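Local coordinates for protein Sso-CP2 metallo-carboxypetidase (Sulfolobus solfataricus, PDB 4MMO) that probably works as a zinc-dependent carboxypeptidase of the M20 family, cleaving peptides from their carboxyl end, at residues Glu186-Tyr191 / Pro301-Ala306; Ala212-Thr217 / Gln330-Asn335; Glu228-Asp233 / Pro314-Tyr319. One frame throughout, in Å; residues are numbered along the deposited sequence.

Contact 1 (Glu186-Tyr191 / Pro301-Ala306); sequences ELVLDY and PHRAFA
His302, Arg303 and Asp190 carry the polar part of this antiparallel strand pairing, and the aspartate serves both of the others, one carboxylate oxygen each. NH1 of Arg303 meets Asp190 OD2 at 2.6 Å, from within the guanidinium plane and on the anti lone pair of the oxygen. The two flat groups are turned 71° apart, so the salt bridge rests on this single nitrogen and is not bidentate. An extended chain from CG to NE lifts the guanidinium off the sheet, obliquely across the neighbouring strand, and leaves one of its faces over Val188 CG1, 3.5 Å from Arg303 NH2. His302 puts CG in the crowded position between backbone N and carbonyl carbon (chi1 69°), which sets its ring beside Asp190. His302 ND1 then donates to Asp190 OD1 at 3.0 Å, in the plane of the ring but from above that of the carboxylate. The aspartate would probably stabilise a positive charge on the imidazole, and the arginine would temper that effect. Phe261 of the second subunit packs on Tyr191 and His302.

Below these side chains the backbones form a regular ladder. Leu187 and Leu189 are in hydrogen-bonded pairs with Ala306 and Ala304, and Tyr191 N continues it with a 2.7 Å bond to His302 O, nearly along the C=O axis. Val188 CG2 lies against Phe305 CB at 3.8 Å, on the same face as Asp190 and Arg303.

The opposite face, with Leu187, Leu189, Ala304 and Ala306, is apolar. Leu189 and Ala304 meet Leu211 of helix 207-218, and the short alanines suit such a covered surface. Strand 178-190 pairs on its other edge with strand 337-348, and strand 299-312 with strand 283-290.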
loop_
_atom_site.group_PDB
_atom_site.type_symbol
_atom_site.label_atom_id
_atom_site.label_comp_id
_atom_site.label_asym_id
_atom_site.label_seq_id
_atom_site.Cartn_x
_atom_site.Cartn_y
_atom_site.Cartn_z
ATOM N N GLU A 186 -2.269 -9.180 -10.371
ATOM C CA GLU A 186 -2.828 -8.032 -9.674
ATOM C C GLU A 186 -4.312 -8.246 -9.438
ATOM O O GLU A 186 -5.055 -8.561 -10.367
ATOM C CB GLU A 186 -2.614 -6.751 -10.468
ATOM C CG GLU A 186 -3.310 -5.554 -9.838
ATOM C CD GLU A 186 -2.765 -4.231 -10.327
ATOM O OE1 GLU A 186 -2.483 -4.111 -11.540
ATOM O OE2 GLU A 186 -2.615 -3.313 -9.495
ATOM N N LEU A 187 -4.731 -8.096 -8.185
ATOM C CA LEU A 187 -6.138 -8.186 -7.821
ATOM C C LEU A 187 -6.649 -6.785 -7.559
ATOM O O LEU A 187 -5.981 -5.998 -6.898
ATOM C CB LEU A 187 -6.321 -9.032 -6.562
ATOM C CG LEU A 187 -5.799 -10.465 -6.608
ATOM C CD1 LEU A 187 -6.078 -11.163 -5.286
ATOM C CD2 LEU A 187 -6.426 -11.232 -7.763
ATOM N N VAL A 188 -7.831 -6.477 -8.082
ATOM C CA VAL A 188 -8.426 -5.162 -7.899
ATOM C C VAL A 188 -9.893 -5.277 -7.515
ATOM O O VAL A 188 -10.646 -6.044 -8.117
ATOM C CB VAL A 188 -8.311 -4.303 -9.174
ATOM C CG1 VAL A 188 -8.870 -2.907 -8.931
ATOM C CG2 VAL A 188 -6.861 -4.217 -9.634
ATOM N N LEU A 189 -10.281 -4.513 -6.500
ATOM C CA LEU A 189 -11.677 -4.362 -6.121
ATOM C C LEU A 189 -12.042 -2.898 -6.275
ATOM O O LEU A 189 -11.269 -2.019 -5.898
ATOM C CB LEU A 189 -11.906 -4.798 -4.672
ATOM C CG LEU A 189 -11.614 -6.253 -4.315
ATOM C CD1 LEU A 189 -11.888 -6.483 -2.837
ATOM C CD2 LEU A 189 -12.439 -7.197 -5.165
ATOM N N ASP A 190 -13.213 -2.641 -6.846
ATOM C CA ASP A 190 -13.723 -1.285 -6.976
ATOM C C ASP A 190 -15.223 -1.322 -6.718
ATOM O O ASP A 190 -15.982 -1.842 -7.535
ATOM C CB ASP A 190 -13.417 -0.725 -8.365
ATOM C CG ASP A 190 -13.446 0.788 -8.399
ATOM O OD1 ASP A 190 -14.267 1.379 -7.668
ATOM O OD2 ASP A 190 -12.643 1.389 -9.145
ATOM N N TYR A 191 -15.638 -0.784 -5.575
ATOM C CA TYR A 191 -17.012 -0.945 -5.098
ATOM C C TYR A 191 -17.888 0.280 -5.337
ATOM O O TYR A 191 -19.104 0.215 -5.172
ATOM C CB TYR A 191 -17.016 -1.266 -3.600
ATOM C CG TYR A 191 -16.630 -2.686 -3.239
ATOM C CD1 TYR A 191 -16.340 -3.631 -4.215
ATOM C CD2 TYR A 191 -16.567 -3.081 -1.908
ATOM C CE1 TYR A 191 -15.992 -4.928 -3.874
ATOM C CE2 TYR A 191 -16.224 -4.372 -1.560
ATOM C CZ TYR A 191 -15.938 -5.293 -2.545
ATOM O OH TYR A 191 -15.597 -6.582 -2.198
ATOM N N PRO A 301 -12.810 3.402 1.785
ATOM C CA PRO A 301 -12.309 3.558 0.415
ATOM C C PRO A 301 -13.164 2.767 -0.560
ATOM O O PRO A 301 -13.812 1.806 -0.145
ATOM C CB PRO A 301 -10.890 2.976 0.487
ATOM C CG PRO A 301 -10.576 2.873 1.960
ATOM C CD PRO A 301 -11.890 2.591 2.602
ATOM N N HIS A 302 -13.183 3.165 -1.828
ATOM C CA HIS A 302 -14.009 2.474 -2.814
ATOM C C HIS A 302 -13.180 1.471 -3.608
ATOM O O HIS A 302 -13.729 0.602 -4.286
ATOM C CB HIS A 302 -14.695 3.479 -3.750
ATOM C CG HIS A 302 -13.761 4.187 -4.678
ATOM N ND1 HIS A 302 -13.405 3.677 -5.908
ATOM C CD2 HIS A 302 -13.112 5.370 -4.559
ATOM C CE1 HIS A 302 -12.577 4.513 -6.507
ATOM N NE2 HIS A 302 -12.382 5.549 -5.709
ATOM N N ARG A 303 -11.861 1.581 -3.492
ATOM C CA ARG A 303 -10.947 0.777 -4.291
ATOM C C ARG A 303 -9.827 0.179 -3.440
ATOM O O ARG A 303 -9.316 0.824 -2.524
ATOM C CB ARG A 303 -10.354 1.650 -5.400
ATOM C CG ARG A 303 -9.737 0.892 -6.558
ATOM C CD ARG A 303 -9.413 1.845 -7.701
ATOM N NE ARG A 303 -8.592 1.219 -8.735
ATOM C CZ ARG A 303 -9.061 0.613 -9.824
ATOM N NH1 ARG A 303 -10.367 0.533 -10.053
ATOM N NH2 ARG A 303 -8.212 0.081 -10.693
ATOM N N ALA A 304 -9.456 -1.058 -3.756
ATOM C CA ALA A 304 -8.324 -1.729 -3.127
ATOM C C ALA A 304 -7.674 -2.651 -4.148
ATOM O O ALA A 304 -8.370 -3.334 -4.896
ATOM C CB ALA A 304 -8.781 -2.538 -1.924
ATOM N N PHE A 305 -6.346 -2.667 -4.186
ATOM C CA PHE A 305 -5.643 -3.611 -5.048
ATOM C C PHE A 305 -4.395 -4.193 -4.396
ATOM O O PHE A 305 -3.797 -3.590 -3.501
ATOM C CB PHE A 305 -5.301 -2.980 -6.404
ATOM C CG PHE A 305 -4.398 -1.787 -6.315
ATOM C CD1 PHE A 305 -4.917 -0.523 -6.086
ATOM C CD2 PHE A 305 -3.031 -1.924 -6.480
ATOM C CE1 PHE A 305 -4.087 0.580 -6.011
ATOM C CE2 PHE A 305 -2.195 -0.826 -6.406
ATOM C CZ PHE A 305 -2.724 0.429 -6.173
ATOM N N ALA A 306 -4.027 -5.385 -4.856
ATOM C CA ALA A 306 -2.859 -6.089 -4.359
ATOM C C ALA A 306 -2.106 -6.715 -5.529
ATOM O O ALA A 306 -2.707 -7.047 -6.551
ATOM C CB ALA A 306 -3.281 -7.162 -3.370
#

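Contact 2 (Ala212-Thr217 / Gln330-Asn335); sequences AKIIST and QKAGFN. With SO4 (sulfate ion), chain G.
A Schellman motif closes helix 318-331, and the turn it makes is packed against the flank of helix 207-218. Gly333 provides the positive phi (73°) that ends the helix and turns the chain aside, a conformation easy for a residue without CB, and its N bonds back to Gln330 O at 3.0 Å. Ile214 is the chief probe of this turn. Its CG1 lies anti to the carbonyl carbon and a second bend (chi2 -68°) brings the methyl Ile214 CD1 forward, 3.7 Å from Ala332 CB and 3.3 Å from Ala332 O. Ile214 CD1 also lies 4.1 Å from Phe334 CB, and CG1 stands at the edge of the phenyl ring. A branched aliphatic chain suits this place, touching a small alanine and an aromatic at once.

Both helices lie on one face of the antiparallel sheet in the dimerisation domain of M20 peptidases. Phe334, CG anti to its backbone N, reaches Leu187 and Leu189 of strand 178-190 beneath. Thr217 OG1 turns back on its own helix, donating to Ile214 O at 2.5 Å, and also bonds His328 of helix 318-331. Ile214 O is therefore gripped twice, by Thr217 N as well as by the hydroxyl. Ser216 OG likewise shares Ala212 O with its own backbone N.

On another side, helix 207-218 meets its copy in the second subunit, Ala212 packing on Ala212. Lys213 reaches across this interface to Ser216 O and Val219 O of the second subunit. An alanine here would remove the ammonium group and would probably weaken the subunit interface by losing those bonds. Lys213 NZ also donates at 2.9 Å to O1 of a sulfate, probably from the crystallisation liquor, which also binds Met221 N of the second subunit.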
loop_
_atom_site.group_PDB
_atom_site.type_symbol
_atom_site.label_atom_id
_atom_site.label_comp_id
_atom_site.label_asym_id
_atom_site.label_seq_id
_atom_site.Cartn_x
_atom_site.Cartn_y
_atom_site.Cartn_z
ATOM N N ALA A 212 -8.109 -7.948 1.967
ATOM C CA ALA A 212 -7.225 -8.484 3.000
ATOM C C ALA A 212 -7.645 -9.904 3.351
ATOM O O ALA A 212 -6.807 -10.779 3.562
ATOM C CB ALA A 212 -7.250 -7.605 4.245
ATOM N N LYS A 213 -8.952 -10.131 3.406
ATOM C CA LYS A 213 -9.471 -11.452 3.724
ATOM C C LYS A 213 -9.160 -12.433 2.602
ATOM O O LYS A 213 -8.810 -13.581 2.862
ATOM C CB LYS A 213 -10.977 -11.390 3.994
ATOM C CG LYS A 213 -11.316 -11.290 5.476
ATOM C CD LYS A 213 -12.715 -10.751 5.713
ATOM C CE LYS A 213 -12.971 -10.508 7.196
ATOM N NZ LYS A 213 -12.807 -11.744 8.016
ATOM N N ILE A 214 -9.269 -11.968 1.359
ATOM C CA ILE A 214 -8.998 -12.799 0.190
ATOM C C ILE A 214 -7.558 -13.303 0.193
ATOM O O ILE A 214 -7.317 -14.510 0.113
ATOM C CB ILE A 214 -9.259 -12.021 -1.124
ATOM C CG1 ILE A 214 -10.761 -11.797 -1.330
ATOM C CG2 ILE A 214 -8.659 -12.750 -2.331
ATOM C CD1 ILE A 214 -11.568 -13.056 -1.612
ATOM N N ILE A 215 -6.601 -12.385 0.286
ATOM C CA ILE A 215 -5.196 -12.773 0.235
ATOM C C ILE A 215 -4.819 -13.622 1.449
ATOM O O ILE A 215 -3.881 -14.414 1.387
ATOM C CB ILE A 215 -4.250 -11.555 0.103
ATOM C CG1 ILE A 215 -4.432 -10.591 1.274
ATOM C CG2 ILE A 215 -4.491 -10.848 -1.228
ATOM C CD1 ILE A 215 -3.479 -9.416 1.255
ATOM N N SER A 216 -5.564 -13.474 2.542
ATOM C CA SER A 216 -5.331 -14.287 3.733
ATOM C C SER A 216 -5.648 -15.762 3.491
ATOM O O SER A 216 -5.092 -16.631 4.159
ATOM C CB SER A 216 -6.147 -13.766 4.916
ATOM O OG SER A 216 -5.653 -12.516 5.362
ATOM N N THR A 217 -6.532 -16.046 2.537
ATOM C CA THR A 217 -6.929 -17.427 2.258
ATOM C C THR A 217 -5.887 -18.154 1.415
ATOM O O THR A 217 -5.897 -19.380 1.327
ATOM C CB THR A 217 -8.287 -17.505 1.512
ATOM O OG1 THR A 217 -8.173 -16.885 0.224
ATOM C CG2 THR A 217 -9.399 -16.824 2.316
ATOM N N GLN A 330 -12.820 -17.753 -6.890
ATOM C CA GLN A 330 -14.264 -17.934 -7.023
ATOM C C GLN A 330 -14.858 -18.378 -5.690
ATOM O O GLN A 330 -15.792 -17.763 -5.178
ATOM C CB GLN A 330 -14.589 -18.982 -8.089
ATOM C CG GLN A 330 -14.230 -18.591 -9.512
ATOM C CD GLN A 330 -14.238 -19.784 -10.459
ATOM O OE1 GLN A 330 -14.917 -20.782 -10.212
ATOM N NE2 GLN A 330 -13.475 -19.688 -11.545
ATOM N N LYS A 331 -14.300 -19.452 -5.139
ATOM C CA LYS A 331 -14.768 -20.010 -3.873
ATOM C C LYS A 331 -14.659 -19.005 -2.728
ATOM O O LYS A 331 -15.495 -18.988 -1.825
ATOM C CB LYS A 331 -13.966 -21.264 -3.524
ATOM C CG LYS A 331 -14.236 -22.441 -4.442
ATOM C CD LYS A 331 -13.275 -23.590 -4.163
ATOM C CE LYS A 331 -13.550 -24.782 -5.064
ATOM N NZ LYS A 331 -13.560 -24.403 -6.506
ATOM N N ALA A 332 -13.628 -18.169 -2.769
ATOM C CA ALA A 332 -13.393 -17.197 -1.710
ATOM C C ALA A 332 -14.295 -15.977 -1.869
ATOM O O ALA A 332 -14.211 -15.028 -1.087
ATOM C CB ALA A 332 -11.931 -16.779 -1.694
ATOM N N GLY A 333 -15.152 -16.003 -2.885
ATOM C CA GLY A 333 -16.107 -14.933 -3.109
ATOM C C GLY A 333 -15.465 -13.672 -3.650
ATOM O O GLY A 333 -15.934 -12.564 -3.376
ATOM N N PHE A 334 -14.391 -13.835 -4.416
ATOM C CA PHE A 334 -13.702 -12.693 -5.002
ATOM C C PHE A 334 -14.606 -12.015 -6.028
ATOM O O PHE A 334 -15.160 -12.666 -6.909
ATOM C CB PHE A 334 -12.381 -13.124 -5.644
ATOM C CG PHE A 334 -11.624 -11.996 -6.288
ATOM C CD1 PHE A 334 -10.992 -11.034 -5.516
ATOM C CD2 PHE A 334 -11.540 -11.899 -7.666
ATOM C CE1 PHE A 334 -10.294 -9.996 -6.108
ATOM C CE2 PHE A 334 -10.843 -10.863 -8.265
ATOM C CZ PHE A 334 -10.220 -9.911 -7.485
ATOM N N ASN A 335 -14.755 -10.702 -5.892
ATOM C CA ASN A 335 -15.649 -9.929 -6.739
ATOM C C ASN A 335 -14.920 -8.725 -7.309
ATOM O O ASN A 335 -15.135 -7.590 -6.879
ATOM C CB ASN A 335 -16.869 -9.473 -5.936
ATOM C CG ASN A 335 -17.859 -8.685 -6.772
ATOM O OD1 ASN A 335 -17.875 -8.789 -7.999
ATOM N ND2 ASN A 335 -18.690 -7.888 -6.109
HETATM S S SO4 G . -15.346 -14.642 8.245
HETATM O O1 SO4 G . -14.899 -13.590 7.335
HETATM O O2 SO4 G . -14.902 -15.933 7.732
HETATM O O3 SO4 G . -14.771 -14.426 9.573
HETATM O O4 SO4 G . -16.805 -14.623 8.338
#

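Contact 3 (Glu228-Asp233 / Pro314-Tyr319); sequences EGFYDD and PNQDPY
Two hydrogen bonds join the loop 228-233 to the turn that leads into helix 318-331. Gln316, its chain extended beyond CG, sends NE2 to Phe230 O at 2.9 Å, and Asn315 N donates to Asp233 O at 2.7 Å. Both donors sit above the plane of the carbonyl they reach. The other end of the Gln316 amide, OE1, is bonded to Val313 N, so the group is held at both ends; glutamine suits a buried place where a donor and an acceptor are needed together.

The turn itself combines a cis peptide between Pro314 and Asn315 with a helix N-cap. Asp317 OD1 accepts from Tyr319 N at 3.0 Å, and Pro318, which has no N-H to offer, fits the first turn between them.

Packing over a ring comes with the first bond: Gln316 NE2 also lies over one face of the Phe230 ring, 3.4 Å from Phe230 CE2 near the rim, with amide and ring planes 84° apart. Phe230 also packs on Phe310 of strand 299-312.

A water accepts from Asp317 N at 2.9 Å and donates weakly to Asp233 OD2.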
loop_
_atom_site.group_PDB
_atom_site.type_symbol
_atom_site.label_atom_id
_atom_site.label_comp_id
_atom_site.label_asym_id
_atom_site.label_seq_id
_atom_site.Cartn_x
_atom_site.Cartn_y
_atom_site.Cartn_z
ATOM N N GLU A 228 -5.925 -24.915 -3.866
ATOM C CA GLU A 228 -6.127 -26.332 -4.149
ATOM C C GLU A 228 -5.422 -26.736 -5.440
ATOM O O GLU A 228 -5.618 -26.116 -6.483
ATOM C CB GLU A 228 -7.623 -26.646 -4.245
ATOM C CG GLU A 228 -7.940 -28.124 -4.449
ATOM C CD GLU A 228 -9.430 -28.392 -4.570
ATOM O OE1 GLU A 228 -10.228 -27.599 -4.028
ATOM O OE2 GLU A 228 -9.805 -29.395 -5.213
ATOM N N GLY A 229 -4.591 -27.771 -5.352
ATOM C CA GLY A 229 -3.887 -28.309 -6.505
ATOM C C GLY A 229 -2.523 -27.688 -6.768
ATOM O O GLY A 229 -1.815 -28.113 -7.678
ATOM N N PHE A 230 -2.148 -26.693 -5.969
ATOM C CA PHE A 230 -0.918 -25.936 -6.201
ATOM C C PHE A 230 0.338 -26.815 -6.205
ATOM O O PHE A 230 1.226 -26.630 -7.037
ATOM C CB PHE A 230 -0.789 -24.841 -5.144
ATOM C CG PHE A 230 0.368 -23.913 -5.363
ATOM C CD1 PHE A 230 0.264 -22.851 -6.244
ATOM C CD2 PHE A 230 1.553 -24.088 -4.669
ATOM C CE1 PHE A 230 1.326 -21.993 -6.440
ATOM C CE2 PHE A 230 2.616 -23.227 -4.858
ATOM C CZ PHE A 230 2.503 -22.180 -5.746
ATOM N N TYR A 231 0.400 -27.776 -5.289
ATOM C CA TYR A 231 1.594 -28.604 -5.117
ATOM C C TYR A 231 1.555 -29.913 -5.908
ATOM O O TYR A 231 2.548 -30.634 -5.952
ATOM C CB TYR A 231 1.818 -28.913 -3.630
ATOM C CG TYR A 231 2.195 -27.698 -2.811
ATOM C CD1 TYR A 231 3.505 -27.238 -2.779
ATOM C CD2 TYR A 231 1.239 -27.005 -2.077
ATOM C CE1 TYR A 231 3.856 -26.124 -2.038
ATOM C CE2 TYR A 231 1.579 -25.889 -1.332
ATOM C CZ TYR A 231 2.887 -25.452 -1.316
ATOM O OH TYR A 231 3.227 -24.342 -0.579
ATOM N N ASP A 232 0.421 -30.218 -6.536
ATOM C CA ASP A 232 0.251 -31.501 -7.224
ATOM C C ASP A 232 1.291 -31.729 -8.323
ATOM O O ASP A 232 1.759 -32.847 -8.515
ATOM C CB ASP A 232 -1.156 -31.616 -7.822
ATOM C CG ASP A 232 -2.237 -31.770 -6.762
ATOM O OD1 ASP A 232 -1.901 -32.068 -5.598
ATOM O OD2 ASP A 232 -3.429 -31.603 -7.100
ATOM N N ASP A 233 1.647 -30.667 -9.039
ATOM C CA ASP A 233 2.591 -30.769 -10.148
ATOM C C ASP A 233 4.042 -30.626 -9.687
ATOM O O ASP A 233 4.964 -30.741 -10.492
ATOM C CB ASP A 233 2.285 -29.696 -11.199
ATOM C CG ASP A 233 1.116 -30.064 -12.098
ATOM O OD1 ASP A 233 0.214 -30.801 -11.645
ATOM O OD2 ASP A 233 1.099 -29.613 -13.262
ATOM N N PRO A 314 9.658 -27.037 -10.859
ATOM C CA PRO A 314 9.193 -28.108 -11.746
ATOM C C PRO A 314 8.216 -29.037 -11.029
ATOM O O PRO A 314 8.485 -29.324 -9.867
ATOM C CB PRO A 314 10.483 -28.860 -12.092
ATOM C CG PRO A 314 11.571 -27.865 -11.895
ATOM C CD PRO A 314 11.127 -27.019 -10.740
ATOM N N ASN A 315 7.124 -29.495 -11.651
ATOM C CA ASN A 315 6.755 -29.209 -13.036
ATOM C C ASN A 315 5.555 -28.272 -13.107
ATOM O O ASN A 315 4.640 -28.484 -13.902
ATOM C CB ASN A 315 6.409 -30.518 -13.748
ATOM C CG ASN A 315 7.606 -31.445 -13.876
ATOM O OD1 ASN A 315 8.648 -31.060 -14.404
ATOM N ND2 ASN A 315 7.466 -32.670 -13.380
ATOM N N GLN A 316 5.544 -27.242 -12.267
ATOM C CA GLN A 316 4.421 -26.310 -12.245
ATOM C C GLN A 316 4.353 -25.503 -13.537
ATOM O O GLN A 316 5.373 -25.043 -14.051
ATOM C CB GLN A 316 4.527 -25.354 -11.060
ATOM C CG GLN A 316 4.339 -26.004 -9.704
ATOM C CD GLN A 316 4.495 -25.002 -8.582
ATOM O OE1 GLN A 316 5.531 -24.345 -8.469
ATOM N NE2 GLN A 316 3.458 -24.854 -7.762
ATOM N N ASP A 317 3.137 -25.343 -14.049
ATOM C CA ASP A 317 2.874 -24.559 -15.245
ATOM C C ASP A 317 2.202 -23.263 -14.803
ATOM O O ASP A 317 1.143 -23.304 -14.180
ATOM C CB ASP A 317 1.949 -25.353 -16.174
ATOM C CG ASP A 317 1.703 -24.662 -17.504
ATOM O OD1 ASP A 317 1.787 -23.417 -17.581
ATOM O OD2 ASP A 317 1.412 -25.381 -18.482
ATOM N N PRO A 318 2.805 -22.106 -15.125
ATOM C CA PRO A 318 2.235 -20.844 -14.641
ATOM C C PRO A 318 0.813 -20.598 -15.138
ATOM O O PRO A 318 -0.015 -20.072 -14.390
ATOM C CB PRO A 318 3.199 -19.789 -15.194
ATOM C CG PRO A 318 3.886 -20.452 -16.329
ATOM C CD PRO A 318 4.012 -21.881 -15.938
ATOM N N TYR A 319 0.526 -20.984 -16.376
ATOM C CA TYR A 319 -0.822 -20.836 -16.911
ATOM C C TYR A 319 -1.803 -21.730 -16.152
ATOM O O TYR A 319 -2.956 -21.366 -15.949
ATOM C CB TYR A 319 -0.843 -21.137 -18.411
ATOM C CG TYR A 319 -0.049 -20.138 -19.221
ATOM C CD1 TYR A 319 -0.597 -18.914 -19.575
ATOM C CD2 TYR A 319 1.253 -20.414 -19.625
ATOM C CE1 TYR A 319 0.121 -17.994 -20.307
ATOM C CE2 TYR A 319 1.983 -19.493 -20.362
ATOM C CZ TYR A 319 1.407 -18.284 -20.698
ATOM O OH TYR A 319 2.113 -17.356 -21.432
HETATM O O HOH W 1 0.899 -26.386 -12.537
#

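Along the chain the first segments of contacts 1, 2 and 3 follow one another, and their partners all come later, so long chain returns tie together one dimerisation domain. Contact 1 crosses the other two, whereas contact 3 falls wholly between the two segments of contact 2. Contacts 1 and 2 have centres 12 Å apart and touch where Phe334 meets Leu187 and Leu189, joining sheet to helices; both also reach the second subunit. Contacts 2 and 3 stand at the two ends of helix 318-331, centres 20 Å apart. Contact 3, 27 Å from contact 1 between centres, meets no other chain of the assembly.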